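PDB 1VR8: GTP binding regulator from Thermotoga maritima, which is of unknown function but shares the fold of the Ran-binding protein Mog1p, which suggests, without proving, a link to GTP-dependent regulation. Local coordinates for residues Leu19-Ile23 / Lys50-Phe54; Tyr58-Leu63 / Asn124-Phe129; Ala71-Trp75 / Trp111-Leu117; Trp75-Asn79 / Met96-Ser100; Ile108-Trp112 / Val130-Tyr134. One frame throughout, in Å; residues are numbered along the deposited sequence.

Contact 1: Leu19-Ile23 / Lys50-Phe54; sequences LDTAI and KVAVF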
# COMPACT_ATOMS: atom_id res chain seq x y z
N LEU A 19 8.93 7.00 5.75
CA LEU A 19 8.43 6.31 4.58
C LEU A 19 9.42 5.21 4.13
O LEU A 19 9.03 4.08 3.79
CB LEU A 19 8.15 7.30 3.46
CG LEU A 19 7.61 6.66 2.17
CD1 LEU A 19 6.61 7.57 1.54
CD2 LEU A 19 8.74 6.40 1.21
N ASP A 20 10.70 5.55 4.13
CA ASP A 20 11.72 4.57 3.74
C ASP A 20 11.69 3.36 4.65
O ASP A 20 11.72 2.20 4.21
CB ASP A 20 13.10 5.22 3.76
CG ASP A 20 13.37 6.09 2.54
OD1 ASP A 20 12.52 6.19 1.64
OD2 ASP A 20 14.47 6.70 2.51
N THR A 21 11.62 3.61 5.95
CA THR A 21 11.63 2.50 6.90
C THR A 21 10.37 1.66 6.75
O THR A 21 10.42 0.45 6.87
CB THR A 21 11.86 2.99 8.35
OG1 THR A 21 12.98 3.88 8.37
CG2 THR A 21 12.19 1.80 9.22
N ALA A 22 9.25 2.30 6.40
CA ALA A 22 8.01 1.58 6.13
C ALA A 22 8.16 0.55 4.99
O ALA A 22 7.48 -0.46 5.00
CB ALA A 22 6.93 2.53 5.80
N ILE A 23 9.04 0.80 4.04
CA ILE A 23 9.36 -0.20 3.01
C ILE A 23 10.33 -1.25 3.53
O ILE A 23 10.11 -2.48 3.43
CB ILE A 23 9.96 0.50 1.77
CG1 ILE A 23 8.91 1.40 1.11
CG2 ILE A 23 10.52 -0.50 0.79
CD1 ILE A 23 9.45 2.34 0.12
N LYS A 50 7.04 6.53 -3.12
CA LYS A 50 7.99 5.55 -3.64
C LYS A 50 7.25 4.30 -4.02
O LYS A 50 6.17 4.01 -3.50
CB LYS A 50 9.09 5.24 -2.63
CG LYS A 50 9.92 6.43 -2.32
CD LYS A 50 11.19 6.09 -1.56
CE LYS A 50 11.93 7.36 -1.20
NZ LYS A 50 13.24 7.04 -0.59
N VAL A 51 7.84 3.57 -4.95
CA VAL A 51 7.42 2.22 -5.27
C VAL A 51 8.60 1.26 -5.05
O VAL A 51 9.73 1.55 -5.46
CB VAL A 51 6.86 2.08 -6.70
CG1 VAL A 51 7.87 2.51 -7.73
CG2 VAL A 51 6.43 0.64 -6.97
N ALA A 52 8.30 0.14 -4.41
CA ALA A 52 9.23 -0.93 -4.14
C ALA A 52 8.75 -2.20 -4.76
O ALA A 52 7.52 -2.43 -4.86
CB ALA A 52 9.38 -1.10 -2.62
N VAL A 53 9.69 -3.00 -5.26
CA VAL A 53 9.39 -4.33 -5.76
C VAL A 53 9.99 -5.37 -4.83
O VAL A 53 11.19 -5.32 -4.51
CB VAL A 53 9.93 -4.54 -7.20
CG1 VAL A 53 9.55 -5.93 -7.72
CG2 VAL A 53 9.42 -3.48 -8.13
N PHE A 54 9.15 -6.30 -4.41
CA PHE A 54 9.57 -7.42 -3.59
C PHE A 54 9.45 -8.67 -4.42
O PHE A 54 8.42 -8.94 -5.03
CB PHE A 54 8.68 -7.55 -2.37
CG PHE A 54 8.84 -6.45 -1.38
CD1 PHE A 54 8.14 -5.27 -1.51
CD2 PHE A 54 9.67 -6.62 -0.29
CE1 PHE A 54 8.29 -4.27 -0.62
CE2 PHE A 54 9.82 -5.64 0.63
CZ PHE A 54 9.16 -4.45 0.48
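K50 and D20 form a salt bridge between helix 19-24 and strand 45-56. From the strand the lysine chain runs out almost fully extended, every torsion beyond chi1 being t, and NZ comes to rest 2.5 Å from OD1 of D20, a very short charged hydrogen bond. The aliphatic part of the lysine packs as well: its CD passes 3.7 Å from CD2 of L19, and its CB lies 4.0 Å from CD1 of I23. One helical turn after L19, I23 packs against the strand. Its CG2 lies 3.6 Å from CB of A52, whose small methyl leaves room for it, and 4.2 Å from CZ of F54, while the edge of the same phenyl ring meets I23 O at 3.7 Å from CZ. The segments run nearly parallel, at 16°, with their axes 10.0 Å apart. L19 and I23 also reach V65, so the helix packs over two neighbouring strands of the antiparallel sheet, 45-56 and 59-67. Chemically, the contact grades from a partly exposed ion pair at K50 to a buried hydrocarbon patch at F54, so charge and packing act at successive points along one strand.

Contact 2: Tyr58-Leu63 / Asn124-Phe129; sequences YGPVFL and NGVEEF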
# COMPACT_ATOMS: atom_id res chain seq x y z
N TYR A 58 5.65 -16.13 -5.28
CA TYR A 58 4.54 -15.99 -6.23
C TYR A 58 4.95 -15.20 -7.48
O TYR A 58 4.25 -15.22 -8.50
CB TYR A 58 3.40 -15.30 -5.52
CG TYR A 58 2.85 -16.10 -4.37
CD1 TYR A 58 2.02 -17.18 -4.60
CD2 TYR A 58 3.16 -15.79 -3.04
CE1 TYR A 58 1.51 -17.94 -3.56
CE2 TYR A 58 2.64 -16.56 -1.98
CZ TYR A 58 1.82 -17.62 -2.25
OH TYR A 58 1.28 -18.40 -1.25
N GLY A 59 6.10 -14.52 -7.39
CA GLY A 59 6.58 -13.58 -8.40
C GLY A 59 6.70 -12.18 -7.80
O GLY A 59 6.50 -12.00 -6.60
N PRO A 60 6.99 -11.18 -8.64
CA PRO A 60 7.22 -9.85 -8.09
C PRO A 60 5.91 -9.18 -7.69
O PRO A 60 4.90 -9.30 -8.38
CB PRO A 60 7.91 -9.12 -9.24
CG PRO A 60 7.42 -9.78 -10.48
CD PRO A 60 7.14 -11.22 -10.10
N VAL A 61 5.96 -8.49 -6.56
CA VAL A 61 4.86 -7.71 -6.05
C VAL A 61 5.32 -6.25 -5.86
O VAL A 61 6.43 -5.99 -5.39
CB VAL A 61 4.37 -8.29 -4.71
CG1 VAL A 61 3.30 -7.42 -4.11
CG2 VAL A 61 3.82 -9.72 -4.94
N PHE A 62 4.49 -5.31 -6.28
CA PHE A 62 4.81 -3.90 -6.22
C PHE A 62 4.08 -3.24 -5.06
O PHE A 62 2.89 -3.44 -4.87
CB PHE A 62 4.40 -3.20 -7.52
CG PHE A 62 5.14 -3.67 -8.75
CD1 PHE A 62 4.90 -4.93 -9.28
CD2 PHE A 62 6.05 -2.83 -9.39
CE1 PHE A 62 5.57 -5.36 -10.40
CE2 PHE A 62 6.73 -3.27 -10.53
CZ PHE A 62 6.50 -4.50 -11.03
N LEU A 63 4.81 -2.47 -4.28
CA LEU A 63 4.25 -1.71 -3.19
C LEU A 63 4.51 -0.23 -3.43
O LEU A 63 5.67 0.20 -3.52
CB LEU A 63 4.86 -2.12 -1.88
CG LEU A 63 4.50 -1.25 -0.68
CD1 LEU A 63 3.09 -1.57 -0.28
CD2 LEU A 63 5.44 -1.48 0.47
N ASN A 124 0.47 -12.17 -9.08
CA ASN A 124 0.27 -13.27 -8.13
C ASN A 124 0.87 -12.94 -6.79
O ASN A 124 1.88 -12.25 -6.70
CB ASN A 124 0.88 -14.55 -8.67
CG ASN A 124 0.03 -15.14 -9.76
OD1 ASN A 124 -1.05 -15.66 -9.48
ND2 ASN A 124 0.48 -15.04 -10.98
N GLY A 125 0.22 -13.42 -5.74
CA GLY A 125 0.71 -13.22 -4.38
C GLY A 125 0.33 -11.92 -3.72
O GLY A 125 0.85 -11.62 -2.64
N VAL A 126 -0.57 -11.13 -4.32
CA VAL A 126 -0.94 -9.84 -3.73
C VAL A 126 -1.62 -10.00 -2.37
O VAL A 126 -1.23 -9.32 -1.42
CB VAL A 126 -1.82 -9.01 -4.68
CG1 VAL A 126 -2.51 -7.86 -3.98
CG2 VAL A 126 -0.97 -8.53 -5.87
N GLU A 127 -2.60 -10.88 -2.26
CA GLU A 127 -3.32 -11.01 -0.95
C GLU A 127 -2.36 -11.46 0.18
O GLU A 127 -2.42 -10.96 1.31
CB GLU A 127 -4.52 -11.94 -1.10
CG GLU A 127 -5.65 -11.31 -1.94
N GLU A 128 -1.47 -12.38 -0.15
CA GLU A 128 -0.47 -12.88 0.80
C GLU A 128 0.48 -11.78 1.24
O GLU A 128 0.81 -11.65 2.41
CB GLU A 128 0.28 -14.05 0.16
CG GLU A 128 -0.57 -15.32 -0.07
CD GLU A 128 -1.42 -15.33 -1.36
OE1 GLU A 128 -1.42 -14.36 -2.18
OE2 GLU A 128 -2.14 -16.34 -1.55
N PHE A 129 0.94 -10.98 0.29
CA PHE A 129 1.81 -9.84 0.61
C PHE A 129 1.07 -8.81 1.46
O PHE A 129 1.61 -8.29 2.44
CB PHE A 129 2.37 -9.19 -0.64
CG PHE A 129 3.42 -8.19 -0.34
CD1 PHE A 129 4.69 -8.61 -0.01
CD2 PHE A 129 3.13 -6.86 -0.33
CE1 PHE A 129 5.68 -7.66 0.35
CE2 PHE A 129 4.11 -5.91 -0.01
CZ PHE A 129 5.38 -6.34 0.32
O HOH W 1 3.48 -11.64 -8.76
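The N-terminal end of helix 126-138 is set on strand 59-67 of the antiparallel sheet, with V61, L63 and F129 in the core between them. Y58 takes chi1 m, which swings its ring across the entry to the helix: CB lies 3.6 Å from CA of G125, and OH reaches within 3.8 Å of CG of E128. G125 occupies the N-cap position with a positive phi of 84°. A CB there would sit 2.6 Å from CB of Y58 and would also jam against the preceding carbonyl. N124 adopts m as well; its CB touches Y58 O at 3.4 Å, but the amide end leads away. V61 in its t rotamer divides its methyls, CG2 being 3.6 Å from N124 O and CG1 3.8 Å from CD2 of F129. The t rotamer of F129 carries its ring over the strand to L63, whose CB is 4.3 Å from CE2, and on to F54 and Y31. One water donates to both P60 O (2.8 Å) and N124 O (2.7 Å), bridging the backbones. The seam is thus fastened without direct hydrogen bonds: water and glycine at the exposed end, hydrocarbon packing at the buried one.

Contact 3: Ala71-Trp75 / Trp111-Leu117; sequences AKKIW and WWRKNWL. With AZI (azide ion), chain C.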
# COMPACT_ATOMS: atom_id res chain seq x y z
N ALA A 71 -3.57 11.81 1.97
CA ALA A 71 -3.76 10.37 1.68
C ALA A 71 -5.17 10.08 1.20
O ALA A 71 -5.34 9.40 0.18
CB ALA A 71 -3.43 9.54 2.90
N LYS A 72 -6.16 10.58 1.92
CA LYS A 72 -7.56 10.38 1.52
C LYS A 72 -7.86 10.91 0.12
O LYS A 72 -8.45 10.21 -0.69
CB LYS A 72 -8.53 11.00 2.53
CG LYS A 72 -9.99 10.67 2.24
CD LYS A 72 -10.98 11.30 3.21
CE LYS A 72 -12.37 10.60 3.10
NZ LYS A 72 -13.30 11.26 4.08
N LYS A 73 -7.46 12.16 -0.14
CA LYS A 73 -7.71 12.81 -1.43
C LYS A 73 -7.17 11.97 -2.58
O LYS A 73 -7.85 11.76 -3.59
CB LYS A 73 -7.06 14.21 -1.40
CG LYS A 73 -7.27 15.09 -2.61
CD LYS A 73 -6.60 16.49 -2.44
N ILE A 74 -5.95 11.48 -2.41
CA ILE A 74 -5.28 10.69 -3.44
C ILE A 74 -5.98 9.36 -3.61
O ILE A 74 -6.25 8.94 -4.74
CB ILE A 74 -3.79 10.44 -3.08
CG1 ILE A 74 -3.04 11.76 -3.06
CG2 ILE A 74 -3.17 9.50 -4.10
CD1 ILE A 74 -1.64 11.66 -2.41
N TRP A 75 -6.26 8.70 -2.49
CA TRP A 75 -6.97 7.41 -2.53
C TRP A 75 -8.32 7.58 -3.24
O TRP A 75 -8.71 6.75 -4.09
CB TRP A 75 -7.16 6.86 -1.10
CG TRP A 75 -7.87 5.52 -1.06
CD1 TRP A 75 -7.32 4.27 -1.11
CD2 TRP A 75 -9.28 5.33 -0.97
NE1 TRP A 75 -8.31 3.32 -1.03
CE2 TRP A 75 -9.52 3.95 -0.95
CE3 TRP A 75 -10.37 6.20 -0.85
CZ2 TRP A 75 -10.79 3.42 -0.88
CZ3 TRP A 75 -11.65 5.67 -0.75
CH2 TRP A 75 -11.85 4.30 -0.78
N TRP A 111 -5.16 1.08 0.16
CA TRP A 111 -5.83 1.52 1.38
C TRP A 111 -5.14 2.75 1.96
O TRP A 111 -3.95 3.00 1.70
CB TRP A 111 -5.92 0.38 2.41
CG TRP A 111 -4.65 -0.06 3.08
CD1 TRP A 111 -4.21 0.32 4.31
CD2 TRP A 111 -3.63 -0.95 2.56
NE1 TRP A 111 -3.01 -0.26 4.59
CE2 TRP A 111 -2.63 -1.05 3.54
CE3 TRP A 111 -3.46 -1.65 1.37
CZ2 TRP A 111 -1.50 -1.85 3.38
CZ3 TRP A 111 -2.34 -2.44 1.20
CH2 TRP A 111 -1.38 -2.52 2.20
N TRP A 112 -5.92 3.54 2.69
CA TRP A 112 -5.42 4.72 3.36
C TRP A 112 -5.97 4.76 4.79
O TRP A 112 -7.06 4.24 5.07
CB TRP A 112 -5.73 6.02 2.61
CG TRP A 112 -7.09 6.57 2.91
CD1 TRP A 112 -8.27 6.19 2.34
CD2 TRP A 112 -7.42 7.47 3.96
NE1 TRP A 112 -9.31 6.84 2.93
CE2 TRP A 112 -8.82 7.65 3.92
CE3 TRP A 112 -6.68 8.20 4.88
CZ2 TRP A 112 -9.49 8.51 4.80
CZ3 TRP A 112 -7.35 9.06 5.76
CH2 TRP A 112 -8.74 9.18 5.73
N ARG A 113 -5.18 5.37 5.66
CA ARG A 113 -5.59 5.69 7.01
C ARG A 113 -4.57 6.67 7.57
O ARG A 113 -3.38 6.59 7.24
CB ARG A 113 -5.71 4.45 7.87
CG ARG A 113 -6.42 4.69 9.22
CD ARG A 113 -6.71 3.34 9.92
NE ARG A 113 -7.49 3.47 11.16
CZ ARG A 113 -7.01 3.82 12.35
NH1 ARG A 113 -5.72 4.10 12.49
NH2 ARG A 113 -7.80 3.90 13.41
N LYS A 114 -5.03 7.59 8.39
CA LYS A 114 -4.19 8.65 8.94
C LYS A 114 -3.40 9.32 7.80
O LYS A 114 -4.01 9.84 6.87
CB LYS A 114 -3.28 8.10 10.06
CG LYS A 114 -4.04 7.52 11.27
CD LYS A 114 -4.84 8.57 12.00
CE LYS A 114 -5.49 8.02 13.30
NZ LYS A 114 -6.28 9.07 14.01
N ASN A 115 -2.07 9.32 7.89
CA ASN A 115 -1.20 9.99 6.95
C ASN A 115 -0.50 9.01 5.98
O ASN A 115 0.55 9.35 5.41
CB ASN A 115 -0.18 10.90 7.65
CG ASN A 115 0.72 10.15 8.62
OD1 ASN A 115 0.30 9.17 9.25
ND2 ASN A 115 1.96 10.64 8.80
N TRP A 116 -1.11 7.85 5.74
CA TRP A 116 -0.51 6.83 4.91
C TRP A 116 -1.47 6.35 3.83
O TRP A 116 -2.67 6.19 4.07
CB TRP A 116 -0.12 5.60 5.77
CG TRP A 116 0.99 5.89 6.73
CD1 TRP A 116 0.89 6.19 8.08
CD2 TRP A 116 2.38 5.92 6.43
NE1 TRP A 116 2.12 6.43 8.60
CE2 TRP A 116 3.06 6.29 7.62
CE3 TRP A 116 3.12 5.71 5.27
CZ2 TRP A 116 4.45 6.39 7.68
CZ3 TRP A 116 4.48 5.80 5.33
CH2 TRP A 116 5.14 6.16 6.53
N LEU A 117 -0.92 6.07 2.66
CA LEU A 117 -1.63 5.43 1.56
C LEU A 117 -0.71 4.36 0.99
O LEU A 117 0.45 4.65 0.70
CB LEU A 117 -1.99 6.45 0.50
CG LEU A 117 -2.34 5.93 -0.90
CD1 LEU A 117 -3.56 5.07 -0.91
CD2 LEU A 117 -2.49 7.13 -1.82
N1 AZI C . -7.64 7.69 15.96
N2 AZI C . -8.61 7.96 16.61
N3 AZI C . -9.55 7.79 17.35
O HOH W 2 -3.61 12.03 5.41
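Bumps on a helix find hollows on a hairpin. The smallest bump is the methyl of A71, which drops into the dip behind the hairpin turn: its CB is 3.6 Å from W116 O and 4.0 Å from CE3 of W112. The small methyl suits so tight a place, with the A71 and L117 CA atoms 5.4 Å apart. The larger ridge belongs to the sheet. W112 stands up beside the helix, and K72 lies over its face, CB 3.5 Å from the centroid of the six-membered ring in a CH-pi contact before the chain runs on to a hydrogen bond with P94 O. The hairpin joins strands 106-113 and 116-122 through a type II' turn from R113 to W116, and helix 71-79 covers the face of the antiparallel sheet opposite helix 126-138; segment 71-75 runs nearly antiparallel to strand segment 111-113, at 159°, axes 8.1 Å apart. The indole of W75 wedges in obliquely, its CG 3.5 Å from CD1 of W112, and its NE1 is hydrogen-bonded to A110 O. L117 fills the remaining gap, CD2 lying 3.4 Å from CG2 of I74 and CD1 3.8 Å from CD1 of W75. At the turn a water donates to K114 O (2.7 Å) and weakly accepts from A71 N (3.4 Å), while K114 NZ holds an azide ion, probably from the crystallisation liquor, by N1 at 2.7 Å.

Contact 4: Trp75-Asn79 / Met96-Ser100; sequences WKKLN and MGKFS. With AZI (azide ion), chain B.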
# COMPACT_ATOMS: atom_id res chain seq x y z
N TRP A 75 -6.26 8.70 -2.49
CA TRP A 75 -6.97 7.41 -2.53
C TRP A 75 -8.32 7.58 -3.24
O TRP A 75 -8.71 6.75 -4.09
CB TRP A 75 -7.16 6.86 -1.10
CG TRP A 75 -7.87 5.52 -1.06
CD1 TRP A 75 -7.32 4.27 -1.11
CD2 TRP A 75 -9.28 5.33 -0.97
NE1 TRP A 75 -8.31 3.32 -1.03
CE2 TRP A 75 -9.52 3.95 -0.95
CE3 TRP A 75 -10.37 6.20 -0.85
CZ2 TRP A 75 -10.79 3.42 -0.88
CZ3 TRP A 75 -11.65 5.67 -0.75
CH2 TRP A 75 -11.85 4.30 -0.78
N LYS A 76 -9.03 8.66 -2.95
CA LYS A 76 -10.28 8.88 -3.66
C LYS A 76 -10.06 9.10 -5.16
O LYS A 76 -10.84 8.60 -5.95
CB LYS A 76 -11.07 10.03 -3.05
CG LYS A 76 -11.82 9.58 -1.81
CD LYS A 76 -12.88 10.56 -1.38
CE LYS A 76 -13.87 9.90 -0.40
N LYS A 77 -9.01 9.83 -5.54
CA LYS A 77 -8.70 10.00 -6.96
C LYS A 77 -8.36 8.66 -7.60
O LYS A 77 -8.77 8.41 -8.73
CB LYS A 77 -7.54 10.98 -7.16
CG LYS A 77 -7.97 12.43 -7.11
CD LYS A 77 -6.79 13.40 -7.01
N LEU A 78 -7.66 7.80 -6.87
CA LEU A 78 -7.30 6.47 -7.37
C LEU A 78 -8.53 5.62 -7.58
O LEU A 78 -8.67 4.93 -8.60
CB LEU A 78 -6.38 5.73 -6.41
CG LEU A 78 -4.95 6.24 -6.26
CD1 LEU A 78 -4.29 5.51 -5.09
CD2 LEU A 78 -4.19 6.03 -7.54
N ASN A 79 -9.40 5.66 -6.59
CA ASN A 79 -10.61 4.85 -6.62
C ASN A 79 -11.52 5.29 -7.76
O ASN A 79 -12.20 4.46 -8.35
CB ASN A 79 -11.32 4.96 -5.27
CG ASN A 79 -12.47 4.01 -5.16
OD1 ASN A 79 -12.33 2.82 -5.48
ND2 ASN A 79 -13.64 4.52 -4.75
N MSE A 96 -10.91 6.15 6.87
CA MSE A 96 -10.11 5.15 6.22
C MSE A 96 -10.82 4.57 5.04
O MSE A 96 -12.03 4.64 4.95
CB MSE A 96 -9.72 3.99 7.16
CG MSE A 96 -10.85 3.42 7.89
SE MSE A 96 -10.38 1.57 8.49
CE MSE A 96 -10.55 0.67 6.72
N GLY A 97 -10.06 3.96 4.14
CA GLY A 97 -10.64 3.32 2.98
C GLY A 97 -9.76 2.22 2.44
O GLY A 97 -8.53 2.22 2.64
N LYS A 98 -10.40 1.28 1.75
CA LYS A 98 -9.72 0.20 1.09
C LYS A 98 -10.51 -0.16 -0.16
O LYS A 98 -11.73 -0.26 -0.11
CB LYS A 98 -9.66 -1.02 2.01
CG LYS A 98 -8.98 -2.22 1.36
CD LYS A 98 -9.02 -3.45 2.29
CE LYS A 98 -8.32 -4.64 1.66
NZ LYS A 98 -8.25 -5.85 2.55
N PHE A 99 -9.82 -0.34 -1.28
CA PHE A 99 -10.42 -0.97 -2.44
C PHE A 99 -9.57 -2.09 -2.97
O PHE A 99 -8.36 -2.13 -2.76
CB PHE A 99 -10.82 0.03 -3.55
CG PHE A 99 -9.66 0.69 -4.27
CD1 PHE A 99 -8.94 0.00 -5.27
CD2 PHE A 99 -9.35 2.02 -4.03
CE1 PHE A 99 -7.89 0.64 -5.96
CE2 PHE A 99 -8.31 2.67 -4.73
CZ PHE A 99 -7.58 1.98 -5.69
N SER A 100 -10.23 -3.03 -3.64
CA SER A 100 -9.58 -4.10 -4.37
C SER A 100 -10.13 -4.17 -5.78
O SER A 100 -11.35 -4.06 -6.00
CB SER A 100 -9.82 -5.45 -3.70
OG SER A 100 -9.28 -5.43 -2.38
N1 AZI B . -11.54 -5.02 -0.64
N2 AZI B . -12.22 -4.14 -0.28
N3 AZI B . -12.91 -3.28 0.12
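Two aromatic residues and a glycine account for most of this interface. F99, with its p rotamer, leans from the strand into the helix: its CD2 is 3.4 Å from NE1 of W75, itself hydrogen-bonded to A110 O, and 3.4 Å from OD1 of N79, and L78 approaches the edge of the ring, CB to CE2 4.0 Å. W75 lies between F99 on one face and G97 on the other. The rings of W75 and F99 meet obliquely, planes at 42° and centroids 5.1 Å apart (five-membered ring of the indole), whereas CA of G97 makes a CH-pi contact 4.1 Å from the centroid of the six-membered ring. A side chain at G97 would be excluded, since a CB there would stand 2.8 Å from CH2 of W75. K98 N can then lie 3.4 Å from CZ2 of the same indole. Segments 75-79 and 96-100, of helix 71-79 and strand 96-103 of the antiparallel sheet, run at 25°, axes 9.8 Å apart. R88, on the adjoining strand, makes a cation-pi contact with F99. On the other face of the strand S100 OG donates to N1 of a bound azide, probably from the crystallisation liquor, at 2.9 Å, and K98 NZ is hydrogen-bonded to Y134 OH. Aromatic packing thus holds the helix, the bare G97 makes room for W75, and polar groups turn to the opposite face.

Contact 5: Ile108-Trp112 / Val130-Tyr134; sequences IVAWW and VKHVY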
# COMPACT_ATOMS: atom_id res chain seq x y z
N ILE A 108 -4.93 -5.48 -7.58
CA ILE A 108 -4.55 -4.22 -6.98
C ILE A 108 -5.38 -4.02 -5.70
O ILE A 108 -6.61 -4.11 -5.73
CB ILE A 108 -4.83 -3.05 -7.92
CG1 ILE A 108 -4.03 -3.21 -9.25
CG2 ILE A 108 -4.49 -1.74 -7.27
CD1 ILE A 108 -4.53 -2.34 -10.34
N VAL A 109 -4.69 -3.77 -4.61
CA VAL A 109 -5.32 -3.46 -3.33
C VAL A 109 -4.74 -2.14 -2.81
O VAL A 109 -3.51 -1.98 -2.70
CB VAL A 109 -5.07 -4.59 -2.34
CG1 VAL A 109 -5.65 -4.26 -0.99
CG2 VAL A 109 -5.61 -5.94 -2.85
N ALA A 110 -5.60 -1.18 -2.49
CA ALA A 110 -5.12 0.15 -2.10
C ALA A 110 -5.88 0.58 -0.85
O ALA A 110 -7.11 0.48 -0.83
CB ALA A 110 -5.36 1.14 -3.20
N TRP A 111 -5.16 1.08 0.16
CA TRP A 111 -5.83 1.52 1.38
C TRP A 111 -5.14 2.75 1.96
O TRP A 111 -3.95 3.00 1.70
CB TRP A 111 -5.92 0.38 2.41
CG TRP A 111 -4.65 -0.06 3.08
CD1 TRP A 111 -4.21 0.32 4.31
CD2 TRP A 111 -3.63 -0.95 2.56
NE1 TRP A 111 -3.01 -0.26 4.59
CE2 TRP A 111 -2.63 -1.05 3.54
CE3 TRP A 111 -3.46 -1.65 1.37
CZ2 TRP A 111 -1.50 -1.85 3.38
CZ3 TRP A 111 -2.34 -2.44 1.20
CH2 TRP A 111 -1.38 -2.52 2.20
N TRP A 112 -5.92 3.54 2.69
CA TRP A 112 -5.42 4.72 3.36
C TRP A 112 -5.97 4.76 4.79
O TRP A 112 -7.06 4.24 5.07
CB TRP A 112 -5.73 6.02 2.61
CG TRP A 112 -7.09 6.57 2.91
CD1 TRP A 112 -8.27 6.19 2.34
CD2 TRP A 112 -7.42 7.47 3.96
NE1 TRP A 112 -9.31 6.84 2.93
CE2 TRP A 112 -8.82 7.65 3.92
CE3 TRP A 112 -6.68 8.20 4.88
CZ2 TRP A 112 -9.49 8.51 4.80
CZ3 TRP A 112 -7.35 9.06 5.76
CH2 TRP A 112 -8.74 9.18 5.73
N VAL A 130 -0.18 -8.51 1.10
CA VAL A 130 -0.96 -7.52 1.89
C VAL A 130 -1.07 -8.00 3.33
O VAL A 130 -0.85 -7.22 4.25
CB VAL A 130 -2.36 -7.30 1.30
CG1 VAL A 130 -3.22 -6.49 2.23
CG2 VAL A 130 -2.23 -6.54 -0.04
N LYS A 131 -1.36 -9.28 3.53
CA LYS A 131 -1.48 -9.85 4.87
C LYS A 131 -0.17 -9.72 5.65
O LYS A 131 -0.16 -9.42 6.84
CB LYS A 131 -1.92 -11.31 4.82
CG LYS A 131 -2.41 -11.86 6.14
CD LYS A 131 -3.47 -10.94 6.80
CE LYS A 131 -4.31 -11.70 7.85
NZ LYS A 131 -5.33 -10.85 8.58
N HIS A 132 0.94 -9.96 4.96
CA HIS A 132 2.27 -9.71 5.54
C HIS A 132 2.42 -8.25 6.00
O HIS A 132 2.84 -7.98 7.12
CB HIS A 132 3.37 -10.08 4.55
CG HIS A 132 4.75 -9.67 4.99
ND1 HIS A 132 5.37 -10.20 6.10
CD2 HIS A 132 5.62 -8.79 4.46
CE1 HIS A 132 6.57 -9.65 6.24
NE2 HIS A 132 6.75 -8.80 5.25
N VAL A 133 2.11 -7.31 5.11
CA VAL A 133 2.20 -5.89 5.43
C VAL A 133 1.32 -5.57 6.66
O VAL A 133 1.76 -4.91 7.60
CB VAL A 133 1.77 -5.02 4.25
CG1 VAL A 133 1.72 -3.58 4.65
CG2 VAL A 133 2.71 -5.21 3.02
N TYR A 134 0.08 -6.06 6.64
CA TYR A 134 -0.80 -5.91 7.80
C TYR A 134 -0.16 -6.39 9.12
O TYR A 134 -0.22 -5.71 10.15
CB TYR A 134 -2.09 -6.73 7.57
CG TYR A 134 -3.09 -6.14 6.59
CD1 TYR A 134 -2.87 -4.97 5.88
CD2 TYR A 134 -4.28 -6.82 6.38
CE1 TYR A 134 -3.86 -4.47 5.01
CE2 TYR A 134 -5.24 -6.35 5.52
CZ TYR A 134 -5.03 -5.19 4.84
OH TYR A 134 -6.03 -4.77 4.00
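The Mog1p-like fold has an antiparallel sheet with helices on its faces, and here helix 126-138 lies against strand 106-113, which pairs with 96-103 and 116-122. The helix segment runs at 23° to the strand, with axes 11.5 Å apart. V130 comes first: its CG2 lies 4.1 Å from CB of V109 and its CG1 4.3 Å from CZ3 of W111, so it sits between two helix-facing residues of the strand. One turn later V133 meets the indole at its edge, CG1 being 3.9 Å from CZ2 of W111. Y134 has its CA-to-CB bond turned sideways but its ring swung back to the strand, and its edge points at the face of W111, an edge-to-face pair with planes at 84° and centroids 5.4 Å apart (six-membered ring). One bulky indole therefore takes all three helix residues. Its nitrogen is satisfied by the carbonyl of H11, from the N-terminal histidine tag, whose ring also stacks on Y134, so the tag extends the packing in this crystal. The hydroxyl of Y134 is hydrogen-bonded to K98 NZ, and CE1 of Y134 lies 3.9 Å from CZ2 of W111.

How the contacts relate
Taken together, the contacts illustrate how one antiparallel sheet is covered on both faces. Contacts 3 and 4 share W75 and helix 71-79, while contacts 2 and 5 share helix 126-138 on the opposite face; contacts 3 and 5 overlap at W111 and W112, whose indoles go to different faces. Contacts 3, 4 and 5 are buried and dominated by aromatic rings. Contacts 1 and 2 are only partly buried, and contact 1 adds a salt bridge to the hydrocarbon; bridging waters occur in both groups, in contacts 2 and 3. Contacts 1 and 2 meet through neighbouring strands and through F54 and F129, whereas contacts 1 and 4 do not touch, their nearest atoms being about 11 Å apart.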